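Side-chain contact in cytosol aminopeptidase (Coxiella burnetii, PDB 3IJ3), which probably acts as a manganese-dependent metalloaminopeptidase of the M17 family, removing residues from the N-termini of peptides: residues 191-196 with 231-236. Numbering follows the deposited sequence. Where two conformers were deposited one is given.
Sequences QAVKHV and LLIDLK. With SO4 (sulfate ion), chain G.
Val193 of helix 186-200 points at strand 231-237 and meets Ile233 and Leu235, two residues apart on the same face of the strand. Every contact between 191-196 and 231-236 is apolar. Val193 and Ile233 meet tip to tip, CG1 of the valine lying 3.7 Å from CG2 of the isoleucine. Ile233 CD1 adds a looser touch, 4.1 Å from Val193 CG2, so both valine methyls are engaged. Val193 CG1, swung opposite the backbone N (chi1 177°), also lies 3.9 Å from Leu235 CD1, the leucine coming in obliquely. Leu281 of helix 275-289 packs on Val193 as well, while Ala190 and Ala197 of the same helix as Val193 also touch Ile233 and Leu235, respectively.

The charged side chains of the strand lie off the helix side. Asp234, between the two apolar residues, points away from the helix and forms a salt bridge with Arg297. The extended chain of Lys236 carries NZ to a sulfate, probably from the crystallisation liquor, hydrogen-bonded to O3 at 2.6 Å; Lys203 and Arg295 bind the same anion, and Glu349 forms a salt bridge with Lys236.

Between the two segments, this buried helix-on-sheet contact in the catalytic domain is held by van der Waals packing of valine, isoleucine and leucine branches, without a hydrogen bond.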
loop_
_atom_site.group_PDB
_atom_site.type_symbol
_atom_site.label_atom_id
_atom_site.label_comp_id
_atom_site.label_asym_id
_atom_site.label_seq_id
_atom_site.Cartn_x
_atom_site.Cartn_y
_atom_site.Cartn_z
ATOM N N GLN A 191 2.817 1.576 40.539
ATOM C CA GLN A 191 3.445 2.450 41.513
ATOM C C GLN A 191 2.765 3.825 41.582
ATOM O O GLN A 191 2.585 4.397 42.672
ATOM C CB GLN A 191 4.950 2.594 41.219
ATOM C CG GLN A 191 5.677 3.486 42.227
ATOM C CD GLN A 191 5.475 3.009 43.684
ATOM O OE1 GLN A 191 4.973 3.760 44.543
ATOM N NE2 GLN A 191 5.797 1.739 43.942
ATOM N N ALA A 192 2.389 4.368 40.426
ATOM C CA ALA A 192 1.717 5.661 40.399
ATOM C C ALA A 192 0.386 5.583 41.172
ATOM O O ALA A 192 0.030 6.489 41.934
ATOM C CB ALA A 192 1.477 6.120 38.921
ATOM N N VAL A 193 -0.344 4.498 40.973
ATOM C CA VAL A 193 -1.608 4.289 41.684
ATOM C C VAL A 193 -1.362 4.202 43.188
ATOM O O VAL A 193 -2.104 4.809 43.974
ATOM C CB VAL A 193 -2.393 3.054 41.177
ATOM C CG1 VAL A 193 -3.668 2.868 42.010
ATOM C CG2 VAL A 193 -2.765 3.182 39.639
ATOM N N LYS A 194 -0.338 3.454 43.609
ATOM C CA LYS A 194 -0.037 3.360 45.037
ATOM C C LYS A 194 0.381 4.711 45.617
ATOM O O LYS A 194 0.093 5.006 46.781
ATOM C CB LYS A 194 1.021 2.291 45.344
ATOM C CG LYS A 194 0.574 0.884 45.016
ATOM C CD LYS A 194 1.433 -0.174 45.704
ATOM C CE LYS A 194 2.886 -0.067 45.379
ATOM N NZ LYS A 194 3.686 -1.135 46.107
ATOM N N HIS A 195 1.061 5.527 44.821
ATOM C CA HIS A 195 1.464 6.848 45.294
ATOM C C HIS A 195 0.223 7.698 45.571
ATOM O O HIS A 195 0.143 8.379 46.586
ATOM C CB HIS A 195 2.388 7.547 44.290
ATOM C CG HIS A 195 2.963 8.839 44.799
ATOM N ND1 HIS A 195 4.106 8.893 45.564
ATOM C CD2 HIS A 195 2.551 10.119 44.649
ATOM C CE1 HIS A 195 4.374 10.153 45.867
ATOM N NE2 HIS A 195 3.444 10.917 45.321
ATOM N N VAL A 196 -0.733 7.673 44.651
ATOM C CA VAL A 196 -1.989 8.412 44.837
ATOM C C VAL A 196 -2.775 7.866 46.038
ATOM O O VAL A 196 -3.291 8.628 46.853
ATOM C CB VAL A 196 -2.865 8.339 43.579
ATOM C CG1 VAL A 196 -4.298 8.880 43.885
ATOM C CG2 VAL A 196 -2.173 9.068 42.408
ATOM N N LEU A 231 -0.521 -7.104 34.719
ATOM C CA LEU A 231 -1.102 -7.094 36.062
ATOM C C LEU A 231 -2.434 -6.370 36.072
ATOM O O LEU A 231 -2.813 -5.736 35.085
ATOM C CB LEU A 231 -0.111 -6.495 37.042
ATOM C CG LEU A 231 0.426 -5.101 36.771
ATOM C CD1 LEU A 231 -0.575 -4.113 37.341
ATOM C CD2 LEU A 231 1.781 -4.811 37.382
ATOM N N LEU A 232 -3.159 -6.532 37.172
ATOM C CA LEU A 232 -4.406 -5.829 37.393
ATOM C C LEU A 232 -4.258 -5.049 38.687
ATOM O O LEU A 232 -3.863 -5.599 39.717
ATOM C CB LEU A 232 -5.592 -6.785 37.493
ATOM C CG LEU A 232 -6.942 -6.167 37.863
ATOM C CD1 LEU A 232 -7.451 -5.200 36.778
ATOM C CD2 LEU A 232 -7.946 -7.260 38.126
ATOM N N ILE A 233 -4.509 -3.755 38.606
ATOM C CA ILE A 233 -4.479 -2.853 39.770
ATOM C C ILE A 233 -5.927 -2.689 40.263
ATOM O O ILE A 233 -6.794 -2.346 39.467
ATOM C CB ILE A 233 -3.934 -1.473 39.357
ATOM C CG1 ILE A 233 -2.541 -1.614 38.764
ATOM C CG2 ILE A 233 -3.917 -0.486 40.564
ATOM C CD1 ILE A 233 -2.151 -0.442 37.853
ATOM N N ASP A 234 -6.152 -2.851 41.573
ATOM C CA ASP A 234 -7.489 -2.788 42.195
ATOM C C ASP A 234 -7.407 -1.939 43.458
ATOM O O ASP A 234 -6.848 -2.376 44.462
ATOM C CB ASP A 234 -7.936 -4.225 42.504
ATOM C CG ASP A 234 -9.391 -4.346 43.010
ATOM O OD1 ASP A 234 -10.087 -3.338 43.171
ATOM O OD2 ASP A 234 -9.842 -5.516 43.232
ATOM N N LEU A 235 -7.881 -0.702 43.366
ATOM C CA LEU A 235 -7.878 0.243 44.481
ATOM C C LEU A 235 -9.269 0.433 45.048
ATOM O O LEU A 235 -10.256 0.494 44.289
ATOM C CB LEU A 235 -7.296 1.600 44.034
ATOM C CG LEU A 235 -7.372 2.823 44.987
ATOM C CD1 LEU A 235 -6.335 3.890 44.623
ATOM C CD2 LEU A 235 -8.786 3.457 44.988
ATOM N N LYS A 236 -9.363 0.537 46.381
ATOM C CA LYS A 236 -10.632 0.798 47.050
ATOM C C LYS A 236 -10.485 1.904 48.092
ATOM O O LYS A 236 -9.468 2.011 48.768
ATOM C CB LYS A 236 -11.224 -0.450 47.711
ATOM C CG LYS A 236 -11.730 -1.453 46.702
ATOM C CD LYS A 236 -12.399 -2.666 47.325
ATOM C CE LYS A 236 -13.159 -3.444 46.238
ATOM N NZ LYS A 236 -13.910 -4.621 46.772
HETATM S S SO4 G . -14.417 -4.992 50.095
HETATM O O1 SO4 G . -13.013 -4.720 50.383
HETATM O O2 SO4 G . -15.207 -4.834 51.313
HETATM O O3 SO4 G . -14.900 -4.048 49.102
HETATM O O4 SO4 G . -14.580 -6.355 49.603
#